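Local atomic coordinates of uncharacterized protein (PDB entry 4EZI), a protein that is of unknown function but has the alpha/beta hydrolase fold and may act as a lipase on triacylglycerols. Residues Tyr39-Tyr44 with Ala65-Pro70. Sequence-based numbering, arbitrary orientation.
Sequences YDLQLY and AMPIHP
Y39 reaches across to P67 and follows the chain out to P70. Its CB comes within 4.2 Å of P67 CB; chi1 of -62° sets CG anti to the carbonyl carbon, 4.0 Å from that same atom, which covers one face of the ring. Further out, at the ring edge, CD1 lies near I68 O, and CE1 meets H69 O in the ring plane at 3.4 Å. The tip, CZ and OH, runs beside P70 CA, and OH hydrogen-bonds to V71 N. Between the backbones, Q42 and M66 form an antiparallel hydrogen-bonded pair, Q42 N to M66 O and M66 N to Q42 O, both 2.9 Å. The N-H of I68 adds a third bond, to D40 O, nearly straight at 169°. The strands are those of the beta hairpin 41-51 and 57-67, in the antiparallel part of the alpha/beta hydrolase sheet, with strand 8-17 beyond 41-51 at one edge. Side chains of L41, L43, A65 and P67 share one sheet face: A65 CB is touched by L43 CD2 at 3.6 Å and by L41 CD1 at 3.8 Å, while L41 CD2 lies against P67. L102 of helix 99-108 packs on both leucines and on A65. On the other face, which carries Q42 and M66, the extended chain of M66, a selenomethionine, brings SE obliquely to Y44 CE2 at 4.2 Å, a Met-aromatic contact, and L151 of helix 134-154 touches both residues.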
ATOM      1  N   TYR A  39      -5.291   0.502 -24.405  1.00 10.39           N
ATOM      2  CA  TYR A  39      -4.014  -0.213 -24.575  1.00 10.66           C
ATOM      3  C   TYR A  39      -4.073  -1.649 -24.158  1.00 10.05           C
ATOM      4  O   TYR A  39      -4.874  -2.004 -23.288  1.00 10.51           O
ATOM      5  CB  TYR A  39      -2.937   0.450 -23.705  1.00 11.14           C
ATOM      6  CG  TYR A  39      -2.680   1.873 -24.112  1.00 10.40           C
ATOM      7  CD1 TYR A  39      -2.012   2.139 -25.290  1.00 12.40           C
ATOM      8  CD2 TYR A  39      -3.109   2.936 -23.345  1.00 11.33           C
ATOM      9  CE1 TYR A  39      -1.785   3.428 -25.688  1.00 13.82           C
ATOM     10  CE2 TYR A  39      -2.883   4.252 -23.731  1.00 14.10           C
ATOM     11  CZ  TYR A  39      -2.204   4.490 -24.900  1.00 14.43           C
ATOM     12  OH  TYR A  39      -1.991   5.795 -25.302  1.00 18.10           O
ATOM     13  N   ASP A  40      -3.217  -2.447 -24.802  1.00 10.25           N
ATOM     14  CA  ASP A  40      -2.780  -3.730 -24.265  1.00 10.17           C
ATOM     15  C   ASP A  40      -1.484  -3.479 -23.472  1.00 10.11           C
ATOM     16  O   ASP A  40      -0.741  -2.548 -23.792  1.00 10.86           O
ATOM     17  CB  ASP A  40      -2.527  -4.733 -25.405  1.00 11.38           C
ATOM     18  CG  ASP A  40      -3.678  -4.831 -26.354  1.00 12.96           C
ATOM     19  OD1 ASP A  40      -4.773  -5.151 -25.913  1.00 13.69           O
ATOM     20  OD2 ASP A  40      -3.489  -4.588 -27.575  1.00 18.90           O
ATOM     21  N   LEU A  41      -1.200  -4.312 -22.468  1.00  9.79           N
ATOM     22  CA  LEU A  41       0.043  -4.171 -21.680  1.00  9.60           C
ATOM     23  C   LEU A  41       0.943  -5.378 -21.865  1.00  9.21           C
ATOM     24  O   LEU A  41       0.452  -6.502 -22.025  1.00 10.60           O
ATOM     25  CB  LEU A  41      -0.246  -4.036 -20.173  1.00  8.87           C
ATOM     26  CG  LEU A  41      -1.397  -3.129 -19.758  1.00  9.40           C
ATOM     27  CD1 LEU A  41      -1.577  -3.158 -18.245  1.00  9.48           C
ATOM     28  CD2 LEU A  41      -1.149  -1.701 -20.269  1.00 10.95           C
ATOM     29  N   GLN A  42       2.261  -5.159 -21.794  1.00  8.37           N
ATOM     30  CA  GLN A  42       3.242  -6.223 -21.595  1.00  8.96           C
ATOM     31  C   GLN A  42       3.619  -6.244 -20.109  1.00  7.27           C
ATOM     32  O   GLN A  42       3.900  -5.195 -19.509  1.00  8.38           O
ATOM     33  CB  GLN A  42       4.482  -5.980 -22.447  1.00 10.38           C
ATOM     34  CG  GLN A  42       5.679  -6.935 -22.158  1.00 12.68           C
ATOM     35  CD  GLN A  42       5.462  -8.385 -22.541  1.00 13.69           C
ATOM     36  OE1 GLN A  42       5.120  -8.678 -23.679  1.00 15.76           O
ATOM     37  NE2 GLN A  42       5.703  -9.314 -21.590  1.00 12.74           N
ATOM     38  N   LEU A  43       3.638  -7.444 -19.531  1.00  8.56           N
ATOM     39  CA  LEU A  43       3.908  -7.637 -18.121  1.00  7.94           C
ATOM     40  C   LEU A  43       5.267  -8.277 -17.878  1.00  8.33           C
ATOM     41  O   LEU A  43       5.649  -9.209 -18.592  1.00  8.85           O
ATOM     42  CB  LEU A  43       2.844  -8.568 -17.509  1.00  9.40           C
ATOM     43  CG  LEU A  43       1.381  -8.228 -17.674  1.00 11.66           C
ATOM     44  CD1 LEU A  43       0.500  -9.219 -16.898  1.00 14.13           C
ATOM     45  CD2 LEU A  43       1.124  -6.872 -17.184  1.00 13.04           C
ATOM     46  N   TYR A  44       5.922  -7.815 -16.806  1.00  8.38           N
ATOM     47  CA  TYR A  44       7.171  -8.375 -16.317  1.00  8.07           C
ATOM     48  C   TYR A  44       7.094  -8.523 -14.815  1.00  7.55           C
ATOM     49  O   TYR A  44       6.626  -7.610 -14.115  1.00  8.10           O
ATOM     50  CB  TYR A  44       8.345  -7.461 -16.637  1.00  8.69           C
ATOM     51  CG  TYR A  44       8.666  -7.381 -18.113  1.00  9.86           C
ATOM     52  CD1 TYR A  44       9.434  -8.359 -18.722  1.00 11.99           C
ATOM     53  CD2 TYR A  44       8.208  -6.334 -18.885  1.00 12.23           C
ATOM     54  CE1 TYR A  44       9.752  -8.299 -20.071  1.00 13.43           C
ATOM     55  CE2 TYR A  44       8.496  -6.281 -20.261  1.00 13.55           C
ATOM     56  CZ  TYR A  44       9.255  -7.282 -20.830  1.00 12.34           C
ATOM     57  OH  TYR A  44       9.554  -7.223 -22.178  1.00 15.25           O
ATOM     58  N   ALA A  65       4.058  -3.230 -15.640  1.00  7.77           N
ATOM     59  CA  ALA A  65       3.162  -3.359 -16.783  1.00  8.11           C
ATOM     60  C   ALA A  65       3.318  -2.149 -17.686  1.00  8.32           C
ATOM     61  O   ALA A  65       3.180  -1.018 -17.234  1.00 10.23           O
ATOM     62  CB  ALA A  65       1.724  -3.481 -16.318  1.00 10.46           C
HETATM   63  N   MSE A  66       3.645  -2.406 -18.954  1.00  9.55           N
HETATM   64  CA  MSE A  66       3.992  -1.377 -19.932  1.00  9.64           C
HETATM   65  C   MSE A  66       2.953  -1.347 -21.057  1.00 10.68           C
HETATM   66  O   MSE A  66       2.863  -2.309 -21.832  1.00 11.02           O
HETATM   67  CB  MSE A  66       5.379  -1.653 -20.544  1.00 10.81           C
HETATM   68  CG  MSE A  66       6.504  -1.499 -19.550  1.00 13.09           C
HETATM   69 SE   MSE A  66       8.202  -2.130 -20.276  0.75 18.50          SE
HETATM   70  CE  MSE A  66       9.378  -1.743 -18.776  1.00 23.87           C
ATOM     71  N   PRO A  67       2.214  -0.234 -21.193  1.00  9.97           N
ATOM     72  CA  PRO A  67       1.362  -0.069 -22.381  1.00 10.73           C
ATOM     73  C   PRO A  67       2.153  -0.250 -23.675  1.00 10.21           C
ATOM     74  O   PRO A  67       3.234   0.309 -23.845  1.00 10.66           O
ATOM     75  CB  PRO A  67       0.848   1.364 -22.238  1.00 11.74           C
ATOM     76  CG  PRO A  67       0.846   1.636 -20.769  1.00 12.14           C
ATOM     77  CD  PRO A  67       2.037   0.878 -20.239  1.00 11.90           C
ATOM     78  N   ILE A  68       1.588  -1.045 -24.569  1.00 10.12           N
ATOM     79  CA  ILE A  68       2.195  -1.326 -25.860  1.00 12.24           C
ATOM     80  C   ILE A  68       1.628  -0.244 -26.851  1.00 13.52           C
ATOM     81  O   ILE A  68       0.446   0.055 -26.875  1.00 16.11           O
ATOM     82  CB  ILE A  68       1.857  -2.768 -26.336  1.00 12.09           C
ATOM     83  CG1 ILE A  68       2.316  -3.819 -25.305  1.00 12.40           C
ATOM     84  CG2 ILE A  68       2.457  -3.048 -27.726  1.00 16.17           C
ATOM     85  CD1 ILE A  68       1.630  -5.202 -25.501  1.00 13.31           C
ATOM     86  N   HIS A  69       2.490   0.344 -27.633  1.00 17.59           N
ATOM     87  CA  HIS A  69       2.104   1.386 -28.571  1.00 15.46           C
ATOM     88  C   HIS A  69       1.483   2.628 -27.932  1.00 13.40           C
ATOM     89  O   HIS A  69       0.380   3.048 -28.306  1.00 15.31           O
ATOM     90  CB  HIS A  69       1.145   0.863 -29.644  1.00 17.29           C
ATOM     91  CG  HIS A  69       1.694  -0.267 -30.447  1.00 22.84           C
ATOM     92  ND1 HIS A  69       0.904  -1.285 -30.935  1.00 29.12           N
ATOM     93  CD2 HIS A  69       2.959  -0.552 -30.834  1.00 27.59           C
ATOM     94  CE1 HIS A  69       1.659  -2.147 -31.595  1.00 28.56           C
ATOM     95  NE2 HIS A  69       2.910  -1.727 -31.547  1.00 31.02           N
ATOM     96  N   PRO A  70       2.204   3.248 -26.993  1.00 12.36           N
ATOM     97  CA  PRO A  70       1.668   4.449 -26.383  1.00 13.09           C
ATOM     98  C   PRO A  70       1.464   5.577 -27.414  1.00 12.54           C
ATOM     99  O   PRO A  70       2.283   5.740 -28.316  1.00 16.55           O
ATOM    100  CB  PRO A  70       2.716   4.807 -25.345  1.00 14.35           C
ATOM    101  CG  PRO A  70       3.945   4.130 -25.776  1.00 15.08           C
ATOM    102  CD  PRO A  70       3.534   2.904 -26.460  1.00 13.73           C
TER